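PDB 4ZCF: restriction endonuclease EcoP15I, restriction subunit from Escherichia coli, which recognises two inversely oriented CAGCAG sites and, together with the modification subunit, cleaves DNA 25-27 base pairs downstream of one of them. Local coordinates for residues V60-I66 against L263-L267; I167-E172 against T202-D206. The contacts are given in a common frame with arbitrary orientation. Numbering follows the deposited sequence.

Contact 1: V60-I66 against L263-L267; sequences VQAFNGI and LVYRL
Helix 50-64 runs beside strand 263-267 in nearly the same direction, the two short axes inclined at 19° and 7.9 Å apart at closest approach. The nearest CA pairs are Gln61-Val264 (5.9 Å) and Asn64-Tyr265 (6.6 Å). The chain leaves the helix through Gly65, at phi/psi 73/43, a region favouring glycine. Ile66 N bonds back to Gln61 O at 2.8 Å, and Gly65 N more weakly to Ala62 O at 3.5 Å, the pattern of a Schellman motif. This turn points Ile66, extended at -111/124, at the strand. With chi1 m and chi2 t, the branched residue covers strand backbone and side chain together: Ile66 CD1 lies 3.5 Å from Val264 O, while Leu263, its CB sideways to the helix and its rotamer chi1 t, chi2 p, packs CD2 on Ile66 CG2 at 3.8 Å. The strand is an outer one in the parallel seven-stranded sheet of a RecA-like helicase domain, bonded on one side to strand 79-84, so the helix flanks its edge. Val264, at -107/-29, departs from extended geometry. Its side chain points away from the helix axis and packs against Ala20 and Ile80, yet CG2 still meets Val60 CG1 at 3.8 Å, where Val60 has chi1 t. Asn64, its CB directed at the strand and chi1 m, brings its amide to the Val264 carbonyl, ND2 donating to O at 2.7 Å with a bent N-H...O angle of 132°; ND2 also sits at the edge of the Tyr265 ring, 3.4 Å from CD1. Gln61 OE1 is hydrogen-bonded to His68 ND1.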
loop_
_atom_site.group_PDB
_atom_site.type_symbol
_atom_site.label_atom_id
_atom_site.label_comp_id
_atom_site.label_asym_id
_atom_site.label_seq_id
_atom_site.Cartn_x
_atom_site.Cartn_y
_atom_site.Cartn_z
ATOM N N VAL C 60 -1.227 46.284 -13.608
ATOM C CA VAL C 60 -0.526 45.688 -12.449
ATOM C C VAL C 60 0.864 46.322 -12.321
ATOM O O VAL C 60 1.261 46.719 -11.224
ATOM C CB VAL C 60 -0.408 44.131 -12.500
ATOM C CG1 VAL C 60 0.278 43.589 -11.245
ATOM C CG2 VAL C 60 -1.764 43.469 -12.675
ATOM N N GLN C 61 1.605 46.392 -13.448
ATOM C CA GLN C 61 2.948 46.970 -13.532
ATOM C C GLN C 61 2.947 48.426 -13.065
ATOM O O GLN C 61 3.778 48.808 -12.228
ATOM C CB GLN C 61 3.521 46.805 -14.946
ATOM C CG GLN C 61 3.759 45.344 -15.305
ATOM C CD GLN C 61 4.646 45.165 -16.506
ATOM O OE1 GLN C 61 4.181 45.038 -17.641
ATOM N NE2 GLN C 61 5.947 45.092 -16.275
ATOM N N ALA C 62 1.949 49.201 -13.533
ATOM C CA ALA C 62 1.718 50.606 -13.181
ATOM C C ALA C 62 1.517 50.794 -11.676
ATOM O O ALA C 62 2.161 51.656 -11.076
ATOM C CB ALA C 62 0.501 51.130 -13.936
ATOM N N PHE C 63 0.633 49.979 -11.071
ATOM C CA PHE C 63 0.316 50.021 -9.648
ATOM C C PHE C 63 1.507 49.638 -8.771
ATOM O O PHE C 63 1.720 50.263 -7.734
ATOM C CB PHE C 63 -0.875 49.105 -9.359
ATOM C CG PHE C 63 -1.543 49.335 -8.026
ATOM C CD1 PHE C 63 -2.534 50.301 -7.883
ATOM C CD2 PHE C 63 -1.219 48.553 -6.924
ATOM C CE1 PHE C 63 -3.169 50.501 -6.649
ATOM C CE2 PHE C 63 -1.853 48.751 -5.692
ATOM C CZ PHE C 63 -2.823 49.724 -5.563
ATOM N N ASN C 64 2.270 48.609 -9.179
ATOM C CA ASN C 64 3.425 48.103 -8.439
ATOM C C ASN C 64 4.741 48.869 -8.675
ATOM O O ASN C 64 5.733 48.605 -7.992
ATOM C CB ASN C 64 3.603 46.607 -8.697
ATOM C CG ASN C 64 2.683 45.680 -7.931
ATOM O OD1 ASN C 64 1.860 46.079 -7.089
ATOM N ND2 ASN C 64 2.846 44.391 -8.182
ATOM N N GLY C 65 4.738 49.812 -9.616
ATOM C CA GLY C 65 5.917 50.610 -9.944
ATOM C C GLY C 65 6.976 49.834 -10.704
ATOM O O GLY C 65 8.175 49.956 -10.409
ATOM N N ILE C 66 6.524 49.025 -11.691
ATOM C CA ILE C 66 7.368 48.189 -12.555
ATOM C C ILE C 66 7.343 48.759 -13.980
ATOM O O ILE C 66 6.263 48.909 -14.567
ATOM C CB ILE C 66 6.956 46.675 -12.514
ATOM C CG1 ILE C 66 7.022 46.093 -11.078
ATOM C CG2 ILE C 66 7.779 45.826 -13.512
ATOM C CD1 ILE C 66 6.161 44.898 -10.867
ATOM N N LEU C 263 6.581 40.295 -15.777
ATOM C CA LEU C 263 6.868 40.688 -14.399
ATOM C C LEU C 263 5.699 41.447 -13.814
ATOM O O LEU C 263 5.334 42.527 -14.285
ATOM C CB LEU C 263 8.203 41.426 -14.237
ATOM C CG LEU C 263 8.562 41.853 -12.810
ATOM C CD1 LEU C 263 8.716 40.654 -11.886
ATOM C CD2 LEU C 263 9.819 42.692 -12.792
ATOM N N VAL C 264 5.087 40.832 -12.803
ATOM C CA VAL C 264 3.879 41.301 -12.155
ATOM C C VAL C 264 4.129 41.873 -10.747
ATOM O O VAL C 264 3.420 42.791 -10.323
ATOM C CB VAL C 264 2.842 40.153 -12.255
ATOM C CG1 VAL C 264 2.473 39.532 -10.914
ATOM C CG2 VAL C 264 1.626 40.576 -13.043
ATOM N N TYR C 265 5.167 41.377 -10.050
ATOM C CA TYR C 265 5.501 41.819 -8.707
ATOM C C TYR C 265 7.007 41.696 -8.450
ATOM O O TYR C 265 7.607 40.715 -8.848
ATOM C CB TYR C 265 4.660 41.030 -7.669
ATOM C CG TYR C 265 4.908 41.424 -6.228
ATOM C CD1 TYR C 265 4.409 42.616 -5.715
ATOM C CD2 TYR C 265 5.663 40.615 -5.383
ATOM C CE1 TYR C 265 4.702 43.020 -4.413
ATOM C CE2 TYR C 265 5.941 40.998 -4.072
ATOM C CZ TYR C 265 5.445 42.195 -3.587
ATOM O OH TYR C 265 5.696 42.573 -2.293
ATOM N N ARG C 266 7.608 42.698 -7.786
ATOM C CA ARG C 266 9.024 42.728 -7.426
ATOM C C ARG C 266 9.295 43.307 -6.023
ATOM O O ARG C 266 9.121 44.507 -5.773
ATOM C CB ARG C 266 9.866 43.430 -8.503
ATOM C CG ARG C 266 11.373 43.256 -8.334
ATOM C CD ARG C 266 12.061 43.040 -9.663
ATOM N NE ARG C 266 11.995 44.222 -10.526
ATOM C CZ ARG C 266 12.968 45.121 -10.648
ATOM N NH1 ARG C 266 14.099 44.985 -9.964
ATOM N NH2 ARG C 266 12.818 46.160 -11.459
ATOM N N LEU C 267 9.719 42.424 -5.119
ATOM C CA LEU C 267 10.131 42.728 -3.760
ATOM C C LEU C 267 11.561 42.261 -3.727
ATOM O O LEU C 267 11.816 41.058 -3.658
ATOM C CB LEU C 267 9.280 41.952 -2.735
ATOM C CG LEU C 267 9.678 42.100 -1.262
ATOM C CD1 LEU C 267 9.353 43.500 -0.726
ATOM C CD2 LEU C 267 9.003 41.063 -0.433
#

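Contact 2: I167-E172 against T202-D206; sequences IHDFVE and TGLLD
Helix 165-172 belongs to the beta-alpha-beta crossover that joins strands 143-148 and 180-186 of the RecA-like helicase domain, and here a loop leading to helix 212-217 covers one side of its C-terminal end. The loop is extended from Thr202 to Leu204 (phi/psi -116/164 at Leu204), then takes positive phi at Leu205 (56/79) and Asp206 (54/44). The nearest CA atoms across the contact, those of Glu172 and Leu205, are 6.3 Å apart. Leu204, chi1 m and chi2 t, has the most surface covered, its long apolar side chain lying against Ile167, His168 and, a turn on, Val171. Its CD1 lies 4.3 Å from Ile167 CG2, its CB 3.7 Å from Val171 CG1, and its CD2 3.2 Å from CD2 at the edge of the His168 ring. Val171, whose CB points toward the loop, also meets Leu205, Val171 CG1 lying 3.8 Å from Leu205 CD1; Ala215 of helix 212-217 closes over Val171 and Leu204. His168 ND1 donates to Asp169 OD1 at 2.9 Å, and the His168 side chain comes about 3 Å from a bound manganese ion and packs on Glu213 of a modification subunit. Glu172 curls with chi1 and chi2 both m, so that its carboxylate meets the turning backbone: OE2 lies 3.1 Å from Leu204 CA and accepts a hydrogen bond from Leu205 N at 2.8 Å, with an N-H...O angle of 148°.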
loop_
_atom_site.group_PDB
_atom_site.type_symbol
_atom_site.label_atom_id
_atom_site.label_comp_id
_atom_site.label_asym_id
_atom_site.label_seq_id
_atom_site.Cartn_x
_atom_site.Cartn_y
_atom_site.Cartn_z
ATOM N N ILE C 167 0.584 10.611 -9.204
ATOM C CA ILE C 167 0.004 10.974 -10.505
ATOM C C ILE C 167 -1.395 10.342 -10.725
ATOM O O ILE C 167 -2.358 11.077 -10.970
ATOM C CB ILE C 167 1.015 10.799 -11.685
ATOM C CG1 ILE C 167 2.167 11.818 -11.550
ATOM C CG2 ILE C 167 0.315 10.963 -13.070
ATOM C CD1 ILE C 167 3.490 11.291 -11.826
ATOM N N HIS C 168 -1.514 9.001 -10.570
ATOM C CA HIS C 168 -2.793 8.287 -10.655
ATOM C C HIS C 168 -3.841 9.010 -9.784
ATOM O O HIS C 168 -4.832 9.483 -10.318
ATOM C CB HIS C 168 -2.647 6.807 -10.223
ATOM C CG HIS C 168 -3.969 6.141 -9.958
ATOM N ND1 HIS C 168 -4.433 5.949 -8.666
ATOM C CD2 HIS C 168 -4.931 5.748 -10.825
ATOM C CE1 HIS C 168 -5.639 5.417 -8.792
ATOM N NE2 HIS C 168 -5.980 5.278 -10.074
ATOM N N ASP C 169 -3.567 9.158 -8.470
ATOM C CA ASP C 169 -4.434 9.819 -7.483
ATOM C C ASP C 169 -4.772 11.274 -7.785
ATOM O O ASP C 169 -5.889 11.689 -7.508
ATOM C CB ASP C 169 -3.805 9.747 -6.086
ATOM C CG ASP C 169 -3.552 8.353 -5.532
ATOM O OD1 ASP C 169 -4.085 7.372 -6.108
ATOM O OD2 ASP C 169 -2.843 8.246 -4.513
ATOM N N PHE C 170 -3.802 12.063 -8.290
ATOM C CA PHE C 170 -4.013 13.472 -8.594
ATOM C C PHE C 170 -4.938 13.598 -9.805
ATOM O O PHE C 170 -5.908 14.347 -9.751
ATOM C CB PHE C 170 -2.659 14.214 -8.808
ATOM C CG PHE C 170 -2.748 15.652 -9.301
ATOM C CD1 PHE C 170 -2.988 16.695 -8.417
ATOM C CD2 PHE C 170 -2.554 15.956 -10.648
ATOM C CE1 PHE C 170 -3.042 18.018 -8.869
ATOM C CE2 PHE C 170 -2.593 17.282 -11.099
ATOM C CZ PHE C 170 -2.858 18.301 -10.209
ATOM N N VAL C 171 -4.633 12.862 -10.882
ATOM C CA VAL C 171 -5.413 12.838 -12.117
ATOM C C VAL C 171 -6.858 12.324 -11.826
ATOM O O VAL C 171 -7.828 12.997 -12.182
ATOM C CB VAL C 171 -4.658 12.017 -13.212
ATOM C CG1 VAL C 171 -5.582 11.603 -14.354
ATOM C CG2 VAL C 171 -3.460 12.792 -13.747
ATOM N N GLU C 172 -6.969 11.180 -11.113
ATOM C CA GLU C 172 -8.217 10.510 -10.740
ATOM C C GLU C 172 -9.129 11.179 -9.684
ATOM O O GLU C 172 -10.310 10.816 -9.596
ATOM C CB GLU C 172 -7.955 9.032 -10.391
ATOM C CG GLU C 172 -7.594 8.155 -11.584
ATOM C CD GLU C 172 -8.548 8.150 -12.768
ATOM O OE1 GLU C 172 -9.777 8.281 -12.564
ATOM O OE2 GLU C 172 -8.056 8.000 -13.906
ATOM N N THR C 202 -2.486 0.468 -17.777
ATOM C CA THR C 202 -3.459 1.249 -17.028
ATOM C C THR C 202 -3.832 2.539 -17.756
ATOM O O THR C 202 -2.969 3.232 -18.287
ATOM C CB THR C 202 -2.812 1.567 -15.659
ATOM O OG1 THR C 202 -2.379 0.348 -15.038
ATOM C CG2 THR C 202 -3.719 2.341 -14.722
ATOM N N GLY C 203 -5.109 2.877 -17.718
ATOM C CA GLY C 203 -5.621 4.112 -18.289
ATOM C C GLY C 203 -6.142 5.032 -17.206
ATOM O O GLY C 203 -6.771 4.573 -16.245
ATOM N N LEU C 204 -5.827 6.332 -17.328
ATOM C CA LEU C 204 -6.270 7.383 -16.416
ATOM C C LEU C 204 -7.159 8.347 -17.206
ATOM O O LEU C 204 -7.112 8.360 -18.436
ATOM C CB LEU C 204 -5.090 8.177 -15.792
ATOM C CG LEU C 204 -3.910 7.454 -15.097
ATOM C CD1 LEU C 204 -2.847 8.457 -14.680
ATOM C CD2 LEU C 204 -4.346 6.701 -13.852
ATOM N N LEU C 205 -7.926 9.185 -16.490
ATOM C CA LEU C 205 -8.831 10.189 -17.035
ATOM C C LEU C 205 -9.857 9.589 -17.987
ATOM O O LEU C 205 -9.697 9.651 -19.213
ATOM C CB LEU C 205 -8.077 11.387 -17.652
ATOM C CG LEU C 205 -8.415 12.728 -17.032
ATOM C CD1 LEU C 205 -7.252 13.642 -17.079
ATOM C CD2 LEU C 205 -9.609 13.365 -17.687
ATOM N N ASP C 206 -10.906 8.985 -17.398
ATOM C CA ASP C 206 -11.997 8.318 -18.119
ATOM C C ASP C 206 -11.405 7.273 -19.098
ATOM O O ASP C 206 -11.790 7.189 -20.275
ATOM C CB ASP C 206 -12.939 9.357 -18.793
ATOM C CG ASP C 206 -14.172 8.790 -19.473
ATOM O OD1 ASP C 206 -14.634 7.696 -19.058
ATOM O OD2 ASP C 206 -14.666 9.428 -20.434
#

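The two contacts lie toward opposite ends of one parallel sheet: contact 1 includes its outermost strand 263-267, while contact 2 is built on the crossover helix that follows the other outermost strand, 143-148. Their centres are 38 Å apart and their nearest atoms about 22 Å, so they do not touch, although in sequence both segments of contact 2 fall between those of contact 1. Contact 1 is nearer the nucleotide: strand 263-267 pairs with strand 79-84, which leads to the AMP-binding P-loop, and the Tyr265 side chain is about 12 Å from AMP. Contact 2 borders manganese, and its nearest atom is about 9 Å from DNA, against about 20 Å for contact 1.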